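Local coordinates for protein interferon (Danio rerio, PDB 3PIV) that probably acts as a secreted antiviral cytokine of the type I interferon family, signalling by binding to a cell-surface cytokine receptor, at residues A[38-43]-A[145-150]; A[57-62]-A[149-154]. One frame throughout, in Å; residues are numbered along the deposited sequence.

Contact 1: A[38-43]-A[145-150]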
loop_
_atom_site.group_PDB
_atom_site.type_symbol
_atom_site.label_atom_id
_atom_site.label_comp_id
_atom_site.label_asym_id
_atom_site.label_seq_id
_atom_site.Cartn_x
_atom_site.Cartn_y
_atom_site.Cartn_z
ATOM N N ARG A 38 5.879 -11.322 7.459
ATOM C CA ARG A 38 6.254 -12.588 6.856
ATOM C C ARG A 38 6.405 -12.432 5.338
ATOM O O ARG A 38 7.439 -12.756 4.749
ATOM C CB ARG A 38 5.117 -13.554 7.164
ATOM C CG ARG A 38 4.122 -12.922 8.166
ATOM C CD ARG A 38 2.662 -12.972 7.706
ATOM N NE ARG A 38 2.493 -12.954 6.258
ATOM C CZ ARG A 38 1.324 -13.207 5.663
ATOM N NH1 ARG A 38 0.260 -13.472 6.416
ATOM N NH2 ARG A 38 1.199 -13.200 4.330
ATOM N N LEU A 39 5.360 -11.909 4.713
ATOM C CA LEU A 39 5.325 -11.716 3.267
ATOM C C LEU A 39 6.413 -10.757 2.801
ATOM O O LEU A 39 7.108 -11.018 1.820
ATOM C CB LEU A 39 3.952 -11.173 2.870
ATOM C CG LEU A 39 3.344 -11.474 1.505
ATOM C CD1 LEU A 39 2.676 -10.213 0.986
ATOM C CD2 LEU A 39 4.359 -12.029 0.518
ATOM N N TYR A 40 6.560 -9.637 3.501
ATOM C CA TYR A 40 7.523 -8.635 3.085
ATOM C C TYR A 40 8.947 -9.178 3.168
ATOM O O TYR A 40 9.783 -8.862 2.319
ATOM C CB TYR A 40 7.382 -7.355 3.918
ATOM C CG TYR A 40 6.402 -6.386 3.327
ATOM C CD1 TYR A 40 6.809 -5.448 2.381
ATOM C CD2 TYR A 40 5.063 -6.436 3.666
ATOM C CE1 TYR A 40 5.908 -4.566 1.816
ATOM C CE2 TYR A 40 4.151 -5.556 3.099
ATOM C CZ TYR A 40 4.583 -4.628 2.182
ATOM O OH TYR A 40 3.688 -3.761 1.626
ATOM N N THR A 41 9.215 -9.990 4.193
ATOM C CA THR A 41 10.522 -10.642 4.340
ATOM C C THR A 41 10.800 -11.455 3.079
ATOM O O THR A 41 11.858 -11.305 2.464
ATOM C CB THR A 41 10.582 -11.560 5.600
ATOM O OG1 THR A 41 10.554 -10.758 6.786
ATOM C CG2 THR A 41 11.851 -12.399 5.604
ATOM N N LEU A 42 9.832 -12.290 2.693
ATOM C CA LEU A 42 9.914 -13.057 1.451
ATOM C C LEU A 42 10.169 -12.160 0.235
ATOM O O LEU A 42 11.033 -12.450 -0.582
ATOM C CB LEU A 42 8.637 -13.875 1.254
ATOM C CG LEU A 42 8.325 -14.513 -0.106
ATOM C CD1 LEU A 42 9.223 -15.701 -0.383
ATOM C CD2 LEU A 42 6.862 -14.941 -0.169
ATOM N N MET A 43 9.429 -11.062 0.123
ATOM C CA MET A 43 9.601 -10.164 -1.010
ATOM C C MET A 43 10.971 -9.476 -0.984
ATOM O O MET A 43 11.568 -9.173 -2.032
ATOM C CB MET A 43 8.458 -9.136 -1.068
ATOM C CG MET A 43 7.064 -9.739 -1.287
ATOM S SD MET A 43 6.960 -11.014 -2.572
ATOM C CE MET A 43 7.872 -10.209 -3.899
ATOM N N LYS A 145 0.894 2.941 6.713
ATOM C CA LYS A 145 2.214 3.487 7.036
ATOM C C LYS A 145 3.257 2.377 7.021
ATOM O O LYS A 145 4.315 2.521 6.424
ATOM C CB LYS A 145 2.218 4.181 8.397
ATOM C CG LYS A 145 3.592 4.782 8.772
ATOM C CD LYS A 145 3.590 5.373 10.174
ATOM C CE LYS A 145 4.858 6.167 10.457
ATOM N NZ LYS A 145 4.783 6.840 11.783
ATOM N N SER A 146 2.949 1.258 7.670
ATOM C CA SER A 146 3.875 0.129 7.663
ATOM C C SER A 146 4.143 -0.450 6.267
ATOM O O SER A 146 5.257 -0.853 5.972
ATOM C CB SER A 146 3.428 -0.960 8.634
ATOM O OG SER A 146 3.855 -0.633 9.947
ATOM N N HIS A 147 3.129 -0.500 5.407
ATOM C CA HIS A 147 3.352 -0.988 4.046
ATOM C C HIS A 147 4.312 -0.044 3.339
ATOM O O HIS A 147 5.238 -0.472 2.647
ATOM C CB HIS A 147 2.038 -1.040 3.254
ATOM C CG HIS A 147 1.163 -2.204 3.600
ATOM N ND1 HIS A 147 1.369 -3.467 3.094
ATOM C CD2 HIS A 147 0.074 -2.290 4.402
ATOM C CE1 HIS A 147 0.453 -4.287 3.577
ATOM N NE2 HIS A 147 -0.351 -3.594 4.364
ATOM N N LEU A 148 4.076 1.253 3.493
ATOM C CA LEU A 148 4.871 2.226 2.762
ATOM C C LEU A 148 6.347 2.125 3.191
ATOM O O LEU A 148 7.245 2.258 2.360
ATOM C CB LEU A 148 4.342 3.651 2.969
ATOM C CG LEU A 148 2.961 3.981 2.363
ATOM C CD1 LEU A 148 2.504 5.361 2.785
ATOM C CD2 LEU A 148 2.998 3.866 0.841
ATOM N N GLN A 149 6.581 1.879 4.479
ATOM C CA GLN A 149 7.951 1.783 5.006
ATOM C C GLN A 149 8.654 0.568 4.441
ATOM O O GLN A 149 9.759 0.674 3.958
ATOM C CB GLN A 149 7.961 1.764 6.543
ATOM C CG GLN A 149 7.755 3.136 7.142
ATOM C CD GLN A 149 7.318 3.118 8.587
ATOM O OE1 GLN A 149 6.787 2.119 9.088
ATOM N NE2 GLN A 149 7.513 4.246 9.267
ATOM N N ARG A 150 7.982 -0.575 4.443
ATOM C CA ARG A 150 8.574 -1.788 3.893
ATOM C C ARG A 150 8.688 -1.780 2.353
ATOM O O ARG A 150 9.669 -2.285 1.801
ATOM C CB ARG A 150 7.808 -3.015 4.376
ATOM C CG ARG A 150 7.820 -3.220 5.904
ATOM C CD ARG A 150 9.198 -3.591 6.463
ATOM N NE ARG A 150 9.769 -4.809 5.882
ATOM C CZ ARG A 150 9.649 -6.035 6.398
ATOM N NH1 ARG A 150 8.948 -6.223 7.500
ATOM N NH2 ARG A 150 10.205 -7.077 5.794
#
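Tyr40 of segment 38-43 reaches across to helix 134-158, takes Arg150 against one face of its ring and meets His147 with its hydroxyl. CB of Arg150 sits over that face, near the rim, with its closest approach of 3.3 Å to Tyr40 CD1. From there the arginine chain, bent at both chi2 and chi3, doubles back beside the tyrosine, so that the guanidinium comes to lie against the root of the side chain and not over the ring: Tyr40 CB rests above one guanidinium face, 3.4 Å from Arg150 NH2. The phenol ring and the guanidinium plane are inclined by 51°. Beyond the tyrosine, Arg150 NH2 ends near Thr41, where OG1 lies at the edge of the guanidinium, 3.8 Å from NH2; that hydroxyl is hydrogen-bonded to Ser37 O, while NH2 forms a salt bridge with Asp44 just past the segment. At the far end of the ring, Tyr40 OH lies in the imidazole plane of His147 and shares a 2.8 Å hydrogen bond with ND1. The Tyr40 and His147 rings meet rim to rim, centroids 5.6 Å apart and planes at 58°, neither over the other's face. His147 NE2 is bonded in turn to His119, so both imidazole nitrogens are engaged and the buried ring's rotation is fixed. Segments 38-43 and 145-150 run nearly parallel, at 15°, with their local axes 11.4 Å apart; Phe35 packs against Tyr40, His147 and Arg150, Phe54 of helix 48-66 meets the tyrosine edge-to-face, and helix 111-129 supplies His119 and Phe120 beside the histidine.

Contact 2: A[57-62]-A[149-154]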
loop_
_atom_site.group_PDB
_atom_site.type_symbol
_atom_site.label_atom_id
_atom_site.label_comp_id
_atom_site.label_asym_id
_atom_site.label_seq_id
_atom_site.Cartn_x
_atom_site.Cartn_y
_atom_site.Cartn_z
ATOM N N LEU A 57 0.913 -4.510 -7.239
ATOM C CA LEU A 57 -0.216 -5.126 -6.555
ATOM C C LEU A 57 -0.557 -4.391 -5.270
ATOM O O LEU A 57 -1.711 -4.034 -5.047
ATOM C CB LEU A 57 0.063 -6.602 -6.240
ATOM C CG LEU A 57 0.010 -7.577 -7.416
ATOM C CD1 LEU A 57 0.482 -8.916 -6.959
ATOM C CD2 LEU A 57 -1.413 -7.655 -8.023
ATOM N N THR A 58 0.454 -4.160 -4.438
ATOM C CA THR A 58 0.256 -3.506 -3.155
ATOM C C THR A 58 -0.183 -2.036 -3.287
ATOM O O THR A 58 -1.094 -1.581 -2.579
ATOM C CB THR A 58 1.518 -3.632 -2.255
ATOM O OG1 THR A 58 2.002 -4.984 -2.294
ATOM C CG2 THR A 58 1.163 -3.284 -0.834
ATOM N N LEU A 59 0.453 -1.299 -4.191
ATOM C CA LEU A 59 0.049 0.077 -4.431
ATOM C C LEU A 59 -1.430 0.116 -4.790
ATOM O O LEU A 59 -2.195 0.947 -4.305
ATOM C CB LEU A 59 0.881 0.702 -5.564
ATOM C CG LEU A 59 2.330 1.116 -5.251
ATOM C CD1 LEU A 59 3.048 1.390 -6.546
ATOM C CD2 LEU A 59 2.417 2.341 -4.327
ATOM N N ASP A 60 -1.840 -0.801 -5.643
ATOM C CA ASP A 60 -3.203 -0.754 -6.138
ATOM C C ASP A 60 -4.178 -1.102 -5.024
ATOM O O ASP A 60 -5.267 -0.536 -4.962
ATOM C CB ASP A 60 -3.390 -1.666 -7.347
ATOM C CG ASP A 60 -2.803 -1.083 -8.636
ATOM O OD1 ASP A 60 -2.349 0.074 -8.659
ATOM O OD2 ASP A 60 -2.792 -1.812 -9.643
ATOM N N HIS A 61 -3.760 -1.991 -4.122
ATOM C CA HIS A 61 -4.589 -2.382 -2.989
ATOM C C HIS A 61 -4.758 -1.233 -2.019
ATOM O O HIS A 61 -5.843 -1.004 -1.499
ATOM C CB HIS A 61 -3.991 -3.598 -2.254
ATOM C CG HIS A 61 -4.356 -4.911 -2.875
ATOM N ND1 HIS A 61 -3.420 -5.869 -3.214
ATOM C CD2 HIS A 61 -5.556 -5.412 -3.248
ATOM C CE1 HIS A 61 -4.034 -6.909 -3.752
ATOM N NE2 HIS A 61 -5.330 -6.646 -3.803
ATOM N N ILE A 62 -3.669 -0.518 -1.759
ATOM C CA ILE A 62 -3.733 0.638 -0.875
ATOM C C ILE A 62 -4.639 1.711 -1.482
ATOM O O ILE A 62 -5.474 2.284 -0.800
ATOM C CB ILE A 62 -2.334 1.229 -0.625
ATOM C CG1 ILE A 62 -1.497 0.265 0.231
ATOM C CG2 ILE A 62 -2.449 2.586 0.045
ATOM C CD1 ILE A 62 -0.001 0.647 0.329
ATOM N N GLN A 149 6.581 1.879 4.479
ATOM C CA GLN A 149 7.951 1.783 5.006
ATOM C C GLN A 149 8.654 0.568 4.441
ATOM O O GLN A 149 9.759 0.674 3.958
ATOM C CB GLN A 149 7.961 1.764 6.543
ATOM C CG GLN A 149 7.755 3.136 7.142
ATOM C CD GLN A 149 7.318 3.118 8.587
ATOM O OE1 GLN A 149 6.787 2.119 9.088
ATOM N NE2 GLN A 149 7.513 4.246 9.267
ATOM N N ARG A 150 7.982 -0.575 4.443
ATOM C CA ARG A 150 8.574 -1.788 3.893
ATOM C C ARG A 150 8.688 -1.780 2.353
ATOM O O ARG A 150 9.669 -2.285 1.801
ATOM C CB ARG A 150 7.808 -3.015 4.376
ATOM C CG ARG A 150 7.820 -3.220 5.904
ATOM C CD ARG A 150 9.198 -3.591 6.463
ATOM N NE ARG A 150 9.769 -4.809 5.882
ATOM C CZ ARG A 150 9.649 -6.035 6.398
ATOM N NH1 ARG A 150 8.948 -6.223 7.500
ATOM N NH2 ARG A 150 10.205 -7.077 5.794
ATOM N N MET A 151 7.692 -1.225 1.664
ATOM C CA MET A 151 7.767 -1.110 0.210
ATOM C C MET A 151 9.018 -0.371 -0.220
ATOM O O MET A 151 9.629 -0.717 -1.206
ATOM C CB MET A 151 6.522 -0.426 -0.366
ATOM C CG MET A 151 5.274 -1.294 -0.274
ATOM S SD MET A 151 3.764 -0.328 -0.483
ATOM C CE MET A 151 3.602 -0.378 -2.272
ATOM N N ASP A 152 9.397 0.639 0.545
ATOM C CA ASP A 152 10.565 1.454 0.230
ATOM C C ASP A 152 11.869 0.645 0.319
ATOM O O ASP A 152 12.812 0.867 -0.440
ATOM C CB ASP A 152 10.614 2.651 1.184
ATOM C CG ASP A 152 11.801 3.548 0.934
ATOM O OD1 ASP A 152 11.781 4.311 -0.059
ATOM O OD2 ASP A 152 12.752 3.492 1.738
ATOM N N ILE A 153 11.909 -0.296 1.248
ATOM C CA ILE A 153 13.050 -1.183 1.378
ATOM C C ILE A 153 13.132 -2.066 0.144
ATOM O O ILE A 153 14.173 -2.185 -0.484
ATOM C CB ILE A 153 12.937 -2.056 2.642
ATOM C CG1 ILE A 153 13.084 -1.188 3.900
ATOM C CG2 ILE A 153 13.983 -3.164 2.631
ATOM C CD1 ILE A 153 13.034 -1.990 5.182
ATOM N N ILE A 154 12.010 -2.670 -0.207
ATOM C CA ILE A 154 11.929 -3.502 -1.400
ATOM C C ILE A 154 12.326 -2.739 -2.659
ATOM O O ILE A 154 13.008 -3.282 -3.520
ATOM C CB ILE A 154 10.521 -4.083 -1.563
ATOM C CG1 ILE A 154 10.267 -5.130 -0.465
ATOM C CG2 ILE A 154 10.337 -4.664 -2.963
ATOM C CD1 ILE A 154 8.805 -5.482 -0.301
#
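Met151 extends from helix 134-158 toward segment 57-62, and its thioether end meets Thr58, Leu59 and Ile62. Nearly extended through chi2 (163°), the chain carries SD well out from its own helix; the bend at chi3 (88°) then turns the methyl CE toward Leu59. There CE touches both the branch point and one arm of the leucine, 3.6 Å from Leu59 CG and equally far from Leu59 CD2, with the two side chains set at an oblique angle. Thr58 and Ile62, one turn apart on their helix, point the other way and slide past the methionine. The threonine offers its methyl side: CG2 is 4.0 Å from Met151 SD, and CB is 3.9 Å from Met151 CE. Its OG1 is instead directed to the backbone of its own helix, hydrogen-bonded to Phe54 O, which leaves an apolar surface for the sulfur to meet. Ile62 brings the end of its longer branch, with CD1 4.0 Å from Met151 SD. Thr58 CG2 and Ile62 CD1 thus both approach the sulfur from the side of helix 48-66, while CE lies against the leucine. This is core packing in the helical bundle of a type I interferon: the two segments run antiparallel, at 158°, with their local axes 11.9 Å apart. Across this separation Met151 is the one side chain of its segment that bridges to 57-62, and all four touching residues are buried. Leu55 of helix 48-66 and Tyr40 of helix 37-44 also pack on Met151. Leu89 of helix 79-101 packs on Leu59 and Ile62, and Ile116 of helix 111-129 on Thr58.

How the contacts relate
Contacts 1 and 2 lie about 7 Å apart, centre to centre, and both use helix 134-158, which presents Arg150 to helix 37-44 and the next residue, Met151, to helix 48-66. Tyr40 joins them: its OH is 3.5 Å from Met151 CG and 3.6 Å from Thr58 CG2, while its CD1 lies 3.3 Å from Ile154 CD1. The polar hydroxyl-imidazole link of contact 1 thus abuts the apolar cluster of contact 2, nearer the chain centre. A bound nickel ion lies about 9 Å from the side chain of Ile62 and about 12 Å from that of His147, too far for direct coordination by either.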